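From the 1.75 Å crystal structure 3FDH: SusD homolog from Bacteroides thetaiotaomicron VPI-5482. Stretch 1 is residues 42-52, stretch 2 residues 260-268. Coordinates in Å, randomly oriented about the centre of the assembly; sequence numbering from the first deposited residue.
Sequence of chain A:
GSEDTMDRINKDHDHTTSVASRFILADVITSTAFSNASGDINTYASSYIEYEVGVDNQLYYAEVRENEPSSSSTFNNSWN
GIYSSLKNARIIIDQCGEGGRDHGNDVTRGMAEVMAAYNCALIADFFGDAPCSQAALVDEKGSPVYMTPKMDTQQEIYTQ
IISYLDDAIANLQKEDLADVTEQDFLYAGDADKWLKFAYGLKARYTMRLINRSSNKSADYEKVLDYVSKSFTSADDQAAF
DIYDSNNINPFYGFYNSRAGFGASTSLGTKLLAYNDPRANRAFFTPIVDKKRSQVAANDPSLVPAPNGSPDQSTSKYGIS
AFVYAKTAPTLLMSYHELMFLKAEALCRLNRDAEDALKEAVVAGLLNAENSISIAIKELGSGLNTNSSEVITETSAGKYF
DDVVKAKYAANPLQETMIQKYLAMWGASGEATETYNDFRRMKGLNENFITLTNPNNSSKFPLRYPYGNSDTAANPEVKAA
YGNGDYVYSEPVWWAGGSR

Stretch 1, residues 42-52: NTYASSYIEYE
Stretch 2, residues 260-268: GFGASTSLG

Residues 42-48 form the last turns of a helix that begins earlier in the chain, and the segment that follows meets stretch 2, a short strand (from Phe261) leading through Ser264 into a helix that starts at Thr265. The contact buries 462 Å² in total. Asn42 does not touch stretch 2, but its O accepts bonds from Ser46 N (3.0 Å) and Ser46 OG (2.8 Å; chi1 m), so the hydroxyl of Ser46 is satisfied within its own helix.

Thr43 (chi1 m) is the first residue in contact. Its O lies at the edge of the Phe261 ring, 3.7 Å from Phe261 CE1, and its methyl CG2 is 3.7 Å from Phe261 CZ. Ser46, with CB directed toward stretch 2, approaches more loosely, Ser46 CB to Phe261 CZ being 4.2 Å. Tyr44, Ala45 and Tyr48 take no part.

The helix ends at Tyr48, and Ile49 is the first residue to leave helical phi/psi (-104/16), although Ile49 N still bonds to Ala45 O at 3.0 Å. Glu50 then adopts a left-handed conformation (63/35), and Ser46 O receives both Tyr51 N (2.8 Å) and Glu52 N (3.1 Å), folding the chain back over the helix end. This turn presents Glu50 to stretch 2 by backbone and side chain alike. Ser264 OG (chi1 t) donates to Glu50 O at 2.6 Å and, as N-cap of the second helix, accepts from Leu267 N at 3.2 Å. The extended Glu50 side chain (m, t, chi3 7°) carries OE1 to Ser266 OG (chi1 p), which donates at 2.6 Å.

Tyr51 (-76/-28, chi1 -84°) points its CB away and contributes mainly through its carbonyl: Tyr51 O packs 3.7 Å from both Ser264 CB and Leu267 CD2. Leu267 (t, p) also places CB 3.7 Å from Glu50 O, covering the turn with hydrocarbon. A water donates to Tyr51 O at 2.6 Å, accepts from Ser264 N at 2.9 Å, and gives a weak bond to Glu52 OE1 at 2.8 Å.

Glu52 is extended (-146/165), its CA 4.8 Å from the CA of Ser264. Its side chain bends (m, m, chi3 -17°) so that CG sits over one face of the Phe261 ring (chi1 m, chi2 -46°), 4.1 Å from the centroid and 11° off the normal, a CH-pi contact; Glu52 CB is 3.5 Å from Phe261 CD1. The aliphatic portion of the glutamate therefore covers the aromatic face, while its carboxylate reaches the water.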

# COMPACT_ATOMS: atom_id res chain seq x y z
N ASN A 42 0.26 5.68 -4.05
CA ASN A 42 0.29 5.71 -2.58
C ASN A 42 0.05 7.12 -2.07
O ASN A 42 -0.62 7.35 -1.05
CB ASN A 42 1.62 5.20 -2.02
CG ASN A 42 1.67 5.18 -0.48
OD1 ASN A 42 1.03 4.33 0.15
ND2 ASN A 42 2.54 6.03 0.13
N THR A 43 0.63 8.06 -2.80
CA THR A 43 0.52 9.47 -2.44
C THR A 43 -0.94 9.93 -2.41
O THR A 43 -1.41 10.55 -1.43
CB THR A 43 1.43 10.32 -3.36
OG1 THR A 43 2.81 9.91 -3.08
CG2 THR A 43 1.22 11.84 -3.08
N TYR A 44 -1.64 9.61 -3.48
CA TYR A 44 -3.05 9.99 -3.62
C TYR A 44 -3.93 9.18 -2.69
O TYR A 44 -4.85 9.70 -2.05
CB TYR A 44 -3.51 9.95 -5.08
CG TYR A 44 -2.99 11.09 -5.91
CD1 TYR A 44 -1.63 11.18 -6.26
CD2 TYR A 44 -3.85 12.07 -6.38
CE1 TYR A 44 -1.16 12.24 -7.06
CE2 TYR A 44 -3.39 13.15 -7.16
CZ TYR A 44 -2.05 13.22 -7.51
OH TYR A 44 -1.64 14.29 -8.30
N ALA A 45 -3.66 7.88 -2.59
CA ALA A 45 -4.39 7.05 -1.64
C ALA A 45 -4.37 7.64 -0.24
O ALA A 45 -5.35 7.62 0.51
CB ALA A 45 -3.81 5.61 -1.64
N SER A 46 -3.21 8.17 0.13
CA SER A 46 -3.03 8.77 1.45
C SER A 46 -4.07 9.83 1.73
O SER A 46 -4.62 9.92 2.83
CB SER A 46 -1.64 9.39 1.60
OG SER A 46 -0.60 8.45 1.49
N SER A 47 -4.36 10.60 0.69
CA SER A 47 -5.37 11.63 0.78
C SER A 47 -6.77 11.00 0.75
O SER A 47 -7.63 11.29 1.56
CB SER A 47 -5.28 12.61 -0.41
OG SER A 47 -6.42 13.42 -0.49
N TYR A 48 -7.01 10.09 -0.18
CA TYR A 48 -8.36 9.56 -0.32
C TYR A 48 -8.90 8.90 0.96
O TYR A 48 -10.08 9.08 1.29
CB TYR A 48 -8.49 8.64 -1.52
CG TYR A 48 -8.13 9.24 -2.85
CD1 TYR A 48 -8.25 10.59 -3.09
CD2 TYR A 48 -7.80 8.42 -3.92
CE1 TYR A 48 -8.00 11.11 -4.33
CE2 TYR A 48 -7.53 8.93 -5.16
CZ TYR A 48 -7.66 10.29 -5.37
OH TYR A 48 -7.43 10.84 -6.64
N ILE A 49 -8.06 8.15 1.67
CA ILE A 49 -8.47 7.46 2.92
C ILE A 49 -7.96 8.14 4.18
O ILE A 49 -7.91 7.58 5.27
CB ILE A 49 -8.27 5.92 2.89
CG1 ILE A 49 -6.89 5.51 2.40
CG2 ILE A 49 -9.33 5.35 1.93
CD1 ILE A 49 -5.78 5.92 3.25
N GLU A 50 -7.55 9.38 3.96
CA GLU A 50 -7.31 10.33 5.03
C GLU A 50 -6.23 10.05 6.04
O GLU A 50 -6.32 10.42 7.22
CB GLU A 50 -8.64 10.70 5.71
CG GLU A 50 -9.67 11.32 4.73
CD GLU A 50 -10.96 11.78 5.37
OE1 GLU A 50 -11.10 11.76 6.60
OE2 GLU A 50 -11.87 12.14 4.60
N TYR A 51 -5.17 9.43 5.54
CA TYR A 51 -3.92 9.26 6.34
C TYR A 51 -3.16 10.60 6.40
O TYR A 51 -2.38 10.91 7.34
CB TYR A 51 -3.01 8.28 5.65
CG TYR A 51 -3.28 6.82 5.94
CD1 TYR A 51 -3.96 6.42 7.11
CD2 TYR A 51 -2.78 5.83 5.09
CE1 TYR A 51 -4.15 5.07 7.41
CE2 TYR A 51 -2.96 4.49 5.37
CZ TYR A 51 -3.61 4.10 6.53
OH TYR A 51 -3.78 2.75 6.77
N GLU A 52 -3.39 11.36 5.34
CA GLU A 52 -2.81 12.68 5.10
C GLU A 52 -3.78 13.55 4.39
O GLU A 52 -4.73 13.07 3.77
CB GLU A 52 -1.49 12.61 4.29
CG GLU A 52 -0.41 11.67 4.84
CD GLU A 52 0.23 12.05 6.15
OE1 GLU A 52 0.11 13.21 6.59
OE2 GLU A 52 0.93 11.16 6.73
N GLY A 260 3.66 18.69 0.12
CA GLY A 260 2.23 18.67 -0.18
C GLY A 260 1.23 18.00 0.71
O GLY A 260 0.06 17.92 0.37
N PHE A 261 1.72 17.53 1.84
CA PHE A 261 0.89 16.89 2.87
C PHE A 261 0.84 17.70 4.16
O PHE A 261 1.78 18.36 4.56
CB PHE A 261 1.46 15.54 3.31
CG PHE A 261 1.35 14.42 2.30
CD1 PHE A 261 0.19 14.18 1.62
CD2 PHE A 261 2.41 13.56 2.14
CE1 PHE A 261 0.12 13.11 0.75
CE2 PHE A 261 2.34 12.49 1.30
CZ PHE A 261 1.20 12.26 0.61
N GLY A 262 -0.32 17.60 4.78
CA GLY A 262 -0.65 18.17 6.08
C GLY A 262 -1.24 17.08 6.97
O GLY A 262 -1.82 16.11 6.51
N ALA A 263 -1.02 17.22 8.27
CA ALA A 263 -1.50 16.25 9.25
C ALA A 263 -3.02 16.11 9.15
O ALA A 263 -3.75 17.10 9.13
CB ALA A 263 -1.11 16.72 10.65
N SER A 264 -3.49 14.87 9.12
CA SER A 264 -4.91 14.54 9.02
C SER A 264 -5.67 14.68 10.32
O SER A 264 -5.36 14.01 11.31
CB SER A 264 -5.08 13.10 8.52
OG SER A 264 -6.45 12.73 8.51
N THR A 265 -6.69 15.54 10.28
CA THR A 265 -7.54 15.78 11.45
C THR A 265 -8.32 14.51 11.81
O THR A 265 -8.32 14.07 12.95
CB THR A 265 -8.49 16.98 11.23
OG1 THR A 265 -7.72 18.18 11.10
CG2 THR A 265 -9.42 17.15 12.43
N SER A 266 -8.98 13.94 10.81
CA SER A 266 -9.78 12.73 11.03
C SER A 266 -8.94 11.61 11.65
O SER A 266 -9.37 10.90 12.57
CB SER A 266 -10.52 12.30 9.73
OG SER A 266 -9.63 11.84 8.71
N LEU A 267 -7.69 11.50 11.20
CA LEU A 267 -6.81 10.48 11.69
C LEU A 267 -6.49 10.78 13.15
O LEU A 267 -6.51 9.90 14.01
CB LEU A 267 -5.51 10.37 10.86
CG LEU A 267 -4.49 9.34 11.39
CD1 LEU A 267 -4.97 7.91 11.35
CD2 LEU A 267 -3.24 9.46 10.59
N GLY A 268 -6.22 12.04 13.43
CA GLY A 268 -5.91 12.49 14.80
C GLY A 268 -7.07 12.20 15.75
O GLY A 268 -6.90 11.77 16.89
O HOH W 1 -1.49 12.80 8.91